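Local coordinates for kelch-like protein 7 (Homo sapiens, PDB 3II7) that serves as the substrate-recruiting adapter of a CUL3-RBX1 E3 ubiquitin ligase, a role to which this piece contributes the kelch-repeat domain, at residues A[118-123]-A[131-136]; A[138-143]-A[170-175]. One frame throughout, in Å; residues are numbered along the deposited sequence.

Contact 1: residues A[118-123]-A[131-136]; sequences YLFECY and HTKPSM. With EDO (1,2-ethanediol), chain Q; EDO (1,2-ethanediol), chain T.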
loop_
_atom_site.group_PDB
_atom_site.type_symbol
_atom_site.label_atom_id
_atom_site.label_comp_id
_atom_site.label_asym_id
_atom_site.label_seq_id
_atom_site.Cartn_x
_atom_site.Cartn_y
_atom_site.Cartn_z
ATOM N N TYR A 118 -10.831 -13.779 -0.621
ATOM C CA TYR A 118 -11.725 -12.789 -1.240
ATOM C C TYR A 118 -12.220 -11.736 -0.205
ATOM O O TYR A 118 -12.897 -10.770 -0.557
ATOM C CB TYR A 118 -13.008 -13.474 -1.736
ATOM C CG TYR A 118 -12.946 -14.566 -2.807
ATOM C CD1 TYR A 118 -13.008 -15.910 -2.464
ATOM C CD2 TYR A 118 -12.943 -14.247 -4.154
ATOM C CE1 TYR A 118 -13.008 -16.902 -3.448
ATOM C CE2 TYR A 118 -12.957 -15.220 -5.122
ATOM C CZ TYR A 118 -12.991 -16.537 -4.767
ATOM O OH TYR A 118 -12.996 -17.506 -5.745
ATOM N N LEU A 119 -11.918 -11.981 1.069
ATOM C CA LEU A 119 -12.513 -11.310 2.208
ATOM C C LEU A 119 -12.340 -9.807 2.177
ATOM O O LEU A 119 -11.276 -9.294 1.818
ATOM C CB LEU A 119 -11.888 -11.860 3.500
ATOM C CG LEU A 119 -12.416 -11.381 4.836
ATOM C CD1 LEU A 119 -13.911 -11.678 5.027
ATOM C CD2 LEU A 119 -11.594 -12.070 5.921
ATOM N N PHE A 120 -13.398 -9.110 2.558
ATOM C CA PHE A 120 -13.428 -7.651 2.570
ATOM C C PHE A 120 -14.140 -7.239 3.860
ATOM O O PHE A 120 -15.297 -7.550 4.035
ATOM C CB PHE A 120 -14.190 -7.182 1.307
ATOM C CG PHE A 120 -14.065 -5.717 0.984
ATOM C CD1 PHE A 120 -12.850 -5.074 1.005
ATOM C CD2 PHE A 120 -15.196 -4.970 0.580
ATOM C CE1 PHE A 120 -12.758 -3.743 0.656
ATOM C CE2 PHE A 120 -15.082 -3.628 0.241
ATOM C CZ PHE A 120 -13.853 -3.026 0.276
ATOM N N GLU A 121 -13.418 -6.578 4.765
ATOM C CA GLU A 121 -13.934 -6.206 6.108
ATOM C C GLU A 121 -13.624 -4.740 6.341
ATOM O O GLU A 121 -12.522 -4.302 6.011
ATOM C CB GLU A 121 -13.249 -7.063 7.218
ATOM C CG GLU A 121 -13.370 -8.590 7.034
ATOM C CD GLU A 121 -12.734 -9.440 8.153
ATOM O OE1 GLU A 121 -11.609 -9.141 8.628
ATOM O OE2 GLU A 121 -13.346 -10.464 8.519
ATOM N N CYS A 122 -14.558 -3.966 6.909
ATOM C CA CYS A 122 -14.247 -2.586 7.183
ATOM C C CYS A 122 -14.544 -2.182 8.606
ATOM O O CYS A 122 -15.417 -2.750 9.264
ATOM C CB CYS A 122 -14.883 -1.660 6.166
ATOM S SG CYS A 122 -16.487 -1.034 6.485
ATOM N N TYR A 123 -13.767 -1.201 9.067
ATOM C CA TYR A 123 -13.824 -0.682 10.408
ATOM C C TYR A 123 -14.395 0.712 10.333
ATOM O O TYR A 123 -13.850 1.574 9.620
ATOM C CB TYR A 123 -12.422 -0.627 11.008
ATOM C CG TYR A 123 -12.319 -0.104 12.446
ATOM C CD1 TYR A 123 -12.778 -0.859 13.524
ATOM C CD2 TYR A 123 -11.725 1.130 12.722
ATOM C CE1 TYR A 123 -12.675 -0.394 14.831
ATOM C CE2 TYR A 123 -11.605 1.602 14.033
ATOM C CZ TYR A 123 -12.086 0.839 15.077
ATOM O OH TYR A 123 -11.963 1.294 16.360
ATOM N N HIS A 131 -17.209 -4.640 10.276
ATOM C CA HIS A 131 -18.315 -5.105 9.459
ATOM C C HIS A 131 -17.780 -5.865 8.248
ATOM O O HIS A 131 -16.855 -5.400 7.577
ATOM C CB HIS A 131 -19.165 -3.903 9.006
ATOM C CG HIS A 131 -19.668 -3.063 10.145
ATOM N ND1 HIS A 131 -20.838 -3.344 10.815
ATOM C CD2 HIS A 131 -19.131 -1.985 10.764
ATOM C CE1 HIS A 131 -21.009 -2.468 11.786
ATOM N NE2 HIS A 131 -19.990 -1.629 11.774
ATOM N N THR A 132 -18.358 -7.029 7.967
ATOM C CA THR A 132 -18.026 -7.767 6.762
ATOM C C THR A 132 -18.793 -7.184 5.589
ATOM O O THR A 132 -19.990 -6.922 5.693
ATOM C CB THR A 132 -18.331 -9.259 6.923
ATOM O OG1 THR A 132 -17.627 -9.746 8.070
ATOM C CG2 THR A 132 -17.887 -10.049 5.697
ATOM N N LYS A 133 -18.092 -6.956 4.488
ATOM C CA LYS A 133 -18.671 -6.379 3.282
ATOM C C LYS A 133 -18.577 -7.375 2.143
ATOM O O LYS A 133 -17.888 -8.407 2.271
ATOM C CB LYS A 133 -17.961 -5.071 2.883
ATOM C CG LYS A 133 -17.877 -4.012 3.964
ATOM C CD LYS A 133 -19.162 -3.730 4.708
ATOM C CE LYS A 133 -20.190 -3.048 3.891
ATOM N NZ LYS A 133 -21.207 -2.295 4.801
ATOM N N PRO A 134 -19.265 -7.082 1.007
ATOM C CA PRO A 134 -19.194 -8.010 -0.115
ATOM C C PRO A 134 -17.768 -8.338 -0.532
ATOM O O PRO A 134 -16.901 -7.466 -0.613
ATOM C CB PRO A 134 -19.958 -7.272 -1.221
ATOM C CG PRO A 134 -21.002 -6.577 -0.479
ATOM C CD PRO A 134 -20.272 -6.039 0.743
ATOM N N SER A 135 -17.545 -9.604 -0.795
ATOM C CA SER A 135 -16.225 -10.104 -1.126
ATOM C C SER A 135 -15.774 -9.670 -2.516
ATOM O O SER A 135 -16.602 -9.500 -3.432
ATOM C CB SER A 135 -16.234 -11.622 -1.090
ATOM O OG SER A 135 -16.332 -12.077 0.255
ATOM N N MET A 136 -14.461 -9.557 -2.697
ATOM C CA MET A 136 -13.900 -9.339 -4.033
ATOM C C MET A 136 -14.286 -10.452 -4.982
ATOM O O MET A 136 -14.576 -11.590 -4.575
ATOM C CB MET A 136 -12.363 -9.241 -4.000
ATOM C CG MET A 136 -11.837 -8.089 -3.217
ATOM S SD MET A 136 -10.046 -7.958 -3.188
ATOM C CE MET A 136 -9.562 -9.494 -2.324
HETATM C C1 EDO Q . -13.873 -15.653 2.197
HETATM O O1 EDO Q . -14.803 -14.575 2.395
HETATM C C2 EDO Q . -12.580 -15.072 1.731
HETATM O O2 EDO Q . -11.862 -15.963 0.923
HETATM C C1 EDO T . -16.987 -15.472 -3.822
HETATM O O1 EDO T . -17.660 -15.771 -2.591
HETATM C C2 EDO T . -16.620 -13.987 -3.881
HETATM O O2 EDO T . -16.142 -13.643 -5.192
HETATM O O HOH W 1 -16.029 -10.363 2.466
#
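F120 and K133 make the dense part of this antiparallel strand pair. The ring of F120 comes obliquely upon its neighbours: CD2 lies 3.2 Å from P134 O and 3.6 Å from K133 CB. F120 projects on the side of the sheet shared with C122, and chi1 -167° puts CG anti to the backbone N. There the short side chain of C122 puts its sulfur against the aliphatic part of K133, SG to CG 4.1 Å, while K133 NZ goes on to a salt bridge with E179. Y105, Y174 and W181 enclose the F120 ring, the last two edge-to-face, and W181 also gives its NE1 hydrogen to P134 O. An alanine at F120 would probably open a gap among these rings and leave K133 CB without its aromatic neighbour. C122 and H131 form a hydrogen-bonded pair: C122 N reaches H131 O at 2.8 Å and H131 N returns the bond to C122 O. K133 N likewise bonds to F120 O, but a water then comes between the strands, accepting from F120 N at 2.9 Å and donating to K133 O at 2.7 Å; it also bonds to S135 OG. The other face, that of E121 and T132, is looser: E121 turns its carboxylate to R92 and T90, and nearby L119 CD1 stays 4.3 Å from T132 CG2. At the exposed end, Y118 O accepts from M136 N, and two ethanediol molecules, probably from the crystallisation liquor, bond to Y118 N and M136 O. Such pairing, with alternate residues facing the aromatic packing between blades, marks the outer hairpin of a four-stranded kelch blade in a beta-propeller.

Contact 2: residues A[138-143]-A[170-175]; sequences TQRCSH and SCEVYD. With EDO (1,2-ethanediol), chain S.
R140 and E172 each start from the crowded position, CG between the backbone N and the carbonyl carbon (chi1 52° and 51°). Both side chains point to the facing segment. E172 then runs extended, whereas R140 bends at chi3; the two meet tip to tip, with guanidinium and carboxylate planes 80° apart. Their salt bridge joins R140 NH2 to E172 OE2 at 2.8 Å through the anti lone pair. The syn lone pair of the same oxygen takes the backbone N of T138 at 3.1 Å, so two donors from the loop grip one acceptor, and E172 OE1 receives L137 N. Arginine suits this place because its fan of N-H groups serves several acceptors at once. NH1 bonds to S170 O at 3.0 Å from above the carbonyl plane, and also to G156 O; S170 OG receives weaker bonds from both NH1 and NH2, and NE bonds weakly to T138 O. Two waters fill in around T138: one accepts from its OG1 and donates to E172 OE2, the other links OG1 to S170 OG. The two buried side chains are likely to stabilise each other's charges. The loop 138-143 leads from strand 129-133 into strand 144-148, the first of the next blade, and is pinned here to that blade's third strand, 171-175, which lies between strands 151-155 and 180-184.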
loop_
_atom_site.group_PDB
_atom_site.type_symbol
_atom_site.label_atom_id
_atom_site.label_comp_id
_atom_site.label_asym_id
_atom_site.label_seq_id
_atom_site.Cartn_x
_atom_site.Cartn_y
_atom_site.Cartn_z
ATOM N N THR A 138 -12.173 -11.738 -7.210
ATOM C CA THR A 138 -11.005 -12.635 -7.271
ATOM C C THR A 138 -10.229 -12.523 -5.977
ATOM O O THR A 138 -9.916 -11.413 -5.519
ATOM C CB THR A 138 -10.074 -12.254 -8.427
ATOM O OG1 THR A 138 -10.803 -12.286 -9.686
ATOM C CG2 THR A 138 -8.844 -13.178 -8.476
ATOM N N GLN A 139 -9.938 -13.669 -5.385
ATOM C CA GLN A 139 -9.135 -13.736 -4.196
ATOM C C GLN A 139 -7.723 -13.256 -4.531
ATOM O O GLN A 139 -7.230 -13.468 -5.650
ATOM C CB GLN A 139 -9.097 -15.173 -3.666
ATOM C CG GLN A 139 -8.333 -16.149 -4.550
ATOM C CD GLN A 139 -8.800 -17.585 -4.401
ATOM O OE1 GLN A 139 -9.801 -17.968 -4.965
ATOM N NE2 GLN A 139 -8.057 -18.385 -3.643
ATOM N N ARG A 140 -7.078 -12.612 -3.572
ATOM C CA ARG A 140 -5.731 -12.069 -3.812
ATOM C C ARG A 140 -4.950 -11.741 -2.534
ATOM O O ARG A 140 -5.543 -11.408 -1.542
ATOM C CB ARG A 140 -5.779 -10.834 -4.722
ATOM C CG ARG A 140 -6.670 -9.777 -4.341
ATOM C CD ARG A 140 -6.802 -8.733 -5.477
ATOM N NE ARG A 140 -7.892 -8.945 -6.467
ATOM C CZ ARG A 140 -7.801 -8.706 -7.778
ATOM N NH1 ARG A 140 -6.651 -8.367 -8.340
ATOM N NH2 ARG A 140 -8.853 -8.888 -8.570
ATOM N N CYS A 141 -3.624 -11.927 -2.601
ATOM C CA CYS A 141 -2.625 -11.498 -1.596
ATOM C C CYS A 141 -1.621 -10.577 -2.281
ATOM O O CYS A 141 -1.337 -10.772 -3.459
ATOM C CB CYS A 141 -1.824 -12.700 -1.079
ATOM S SG CYS A 141 -2.689 -13.821 -0.028
ATOM N N SER A 142 -1.025 -9.651 -1.531
ATOM C CA SER A 142 0.088 -8.838 -2.020
ATOM C C SER A 142 -0.331 -7.944 -3.155
ATOM O O SER A 142 0.479 -7.547 -3.963
ATOM C CB SER A 142 1.267 -9.726 -2.447
ATOM O OG SER A 142 1.689 -10.559 -1.381
ATOM N N HIS A 143 -1.617 -7.660 -3.190
ATOM C CA HIS A 143 -2.209 -6.733 -4.122
ATOM C C HIS A 143 -2.136 -5.306 -3.613
ATOM O O HIS A 143 -1.913 -5.050 -2.440
ATOM C CB HIS A 143 -3.697 -7.089 -4.342
ATOM C CG HIS A 143 -4.492 -7.175 -3.067
ATOM N ND1 HIS A 143 -4.191 -8.087 -2.077
ATOM C CD2 HIS A 143 -5.569 -6.474 -2.623
ATOM C CE1 HIS A 143 -5.027 -7.921 -1.066
ATOM N NE2 HIS A 143 -5.897 -6.978 -1.386
ATOM N N SER A 170 -5.530 -8.666 -12.989
ATOM C CA SER A 170 -6.886 -8.189 -12.875
ATOM C C SER A 170 -7.057 -7.026 -11.902
ATOM O O SER A 170 -6.295 -6.870 -10.915
ATOM C CB SER A 170 -7.802 -9.322 -12.506
ATOM O OG SER A 170 -7.557 -9.754 -11.221
ATOM N N CYS A 171 -8.048 -6.202 -12.225
ATOM C CA CYS A 171 -8.383 -4.996 -11.477
ATOM C C CYS A 171 -9.879 -4.989 -11.251
ATOM O O CYS A 171 -10.636 -5.334 -12.149
ATOM C CB CYS A 171 -7.955 -3.769 -12.302
ATOM S SG CYS A 171 -8.421 -2.149 -11.623
ATOM N N GLU A 172 -10.303 -4.620 -10.041
ATOM C CA GLU A 172 -11.720 -4.466 -9.768
ATOM C C GLU A 172 -11.942 -3.286 -8.849
ATOM O O GLU A 172 -10.998 -2.828 -8.174
ATOM C CB GLU A 172 -12.317 -5.758 -9.209
ATOM C CG GLU A 172 -11.587 -6.364 -8.036
ATOM C CD GLU A 172 -12.212 -7.674 -7.583
ATOM O OE1 GLU A 172 -13.376 -7.638 -7.142
ATOM O OE2 GLU A 172 -11.536 -8.732 -7.691
ATOM N N VAL A 173 -13.177 -2.776 -8.855
ATOM C CA VAL A 173 -13.510 -1.552 -8.078
ATOM C C VAL A 173 -14.772 -1.767 -7.257
ATOM O O VAL A 173 -15.735 -2.388 -7.719
ATOM C CB VAL A 173 -13.625 -0.327 -8.965
ATOM C CG1 VAL A 173 -14.759 -0.461 -10.012
ATOM C CG2 VAL A 173 -13.804 0.955 -8.133
ATOM N N TYR A 174 -14.738 -1.313 -6.001
ATOM C CA TYR A 174 -15.844 -1.406 -5.097
ATOM C C TYR A 174 -16.412 -0.004 -4.876
ATOM O O TYR A 174 -15.668 0.930 -4.602
ATOM C CB TYR A 174 -15.374 -1.921 -3.758
ATOM C CG TYR A 174 -16.424 -1.976 -2.666
ATOM C CD1 TYR A 174 -17.362 -3.022 -2.631
ATOM C CD2 TYR A 174 -16.496 -0.999 -1.672
ATOM C CE1 TYR A 174 -18.295 -3.123 -1.624
ATOM C CE2 TYR A 174 -17.450 -1.097 -0.646
ATOM C CZ TYR A 174 -18.356 -2.154 -0.647
ATOM O OH TYR A 174 -19.313 -2.293 0.358
ATOM N N ASP A 175 -17.726 0.139 -5.007
ATOM C CA ASP A 175 -18.386 1.386 -4.754
ATOM C C ASP A 175 -19.145 1.259 -3.436
ATOM O O ASP A 175 -20.111 0.502 -3.349
ATOM C CB ASP A 175 -19.364 1.717 -5.874
ATOM C CG ASP A 175 -20.013 3.078 -5.699
ATOM O OD1 ASP A 175 -19.906 3.691 -4.621
ATOM O OD2 ASP A 175 -20.628 3.550 -6.666
HETATM C C1 EDO S . -19.659 7.054 -2.680
HETATM O O1 EDO S . -20.680 8.034 -2.878
HETATM C C2 EDO S . -18.984 6.758 -4.011
HETATM O O2 EDO S . -19.963 6.344 -4.950
HETATM O O HOH W 2 -11.362 -9.749 -10.182
HETATM O O HOH W 3 -8.909 -12.187 -11.857
#

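In the fold
Following the chain from the N terminus, contact 1 comes first: it closes the turn between strands 120-124 and 129-133, the last two strands of their blade. The chain then passes directly into loop 138-143, which opens contact 2; this closes only after strands 144-148 and 151-155 and the short strands 158-159 and 166-167, when the chain returns at 170-175. The two contacts are in series, neither nested nor crossed. Their centres lie 12 Å apart and they touch: F120 CE2 comes within 3.5 Å of Y174 CD2, and M136 packs on E172. Contact 1 joins the last two strands of one blade, and contact 2 ties the connection leaving it, still within Kelch 3, to strand 171-175, in Kelch 4, of the next blade.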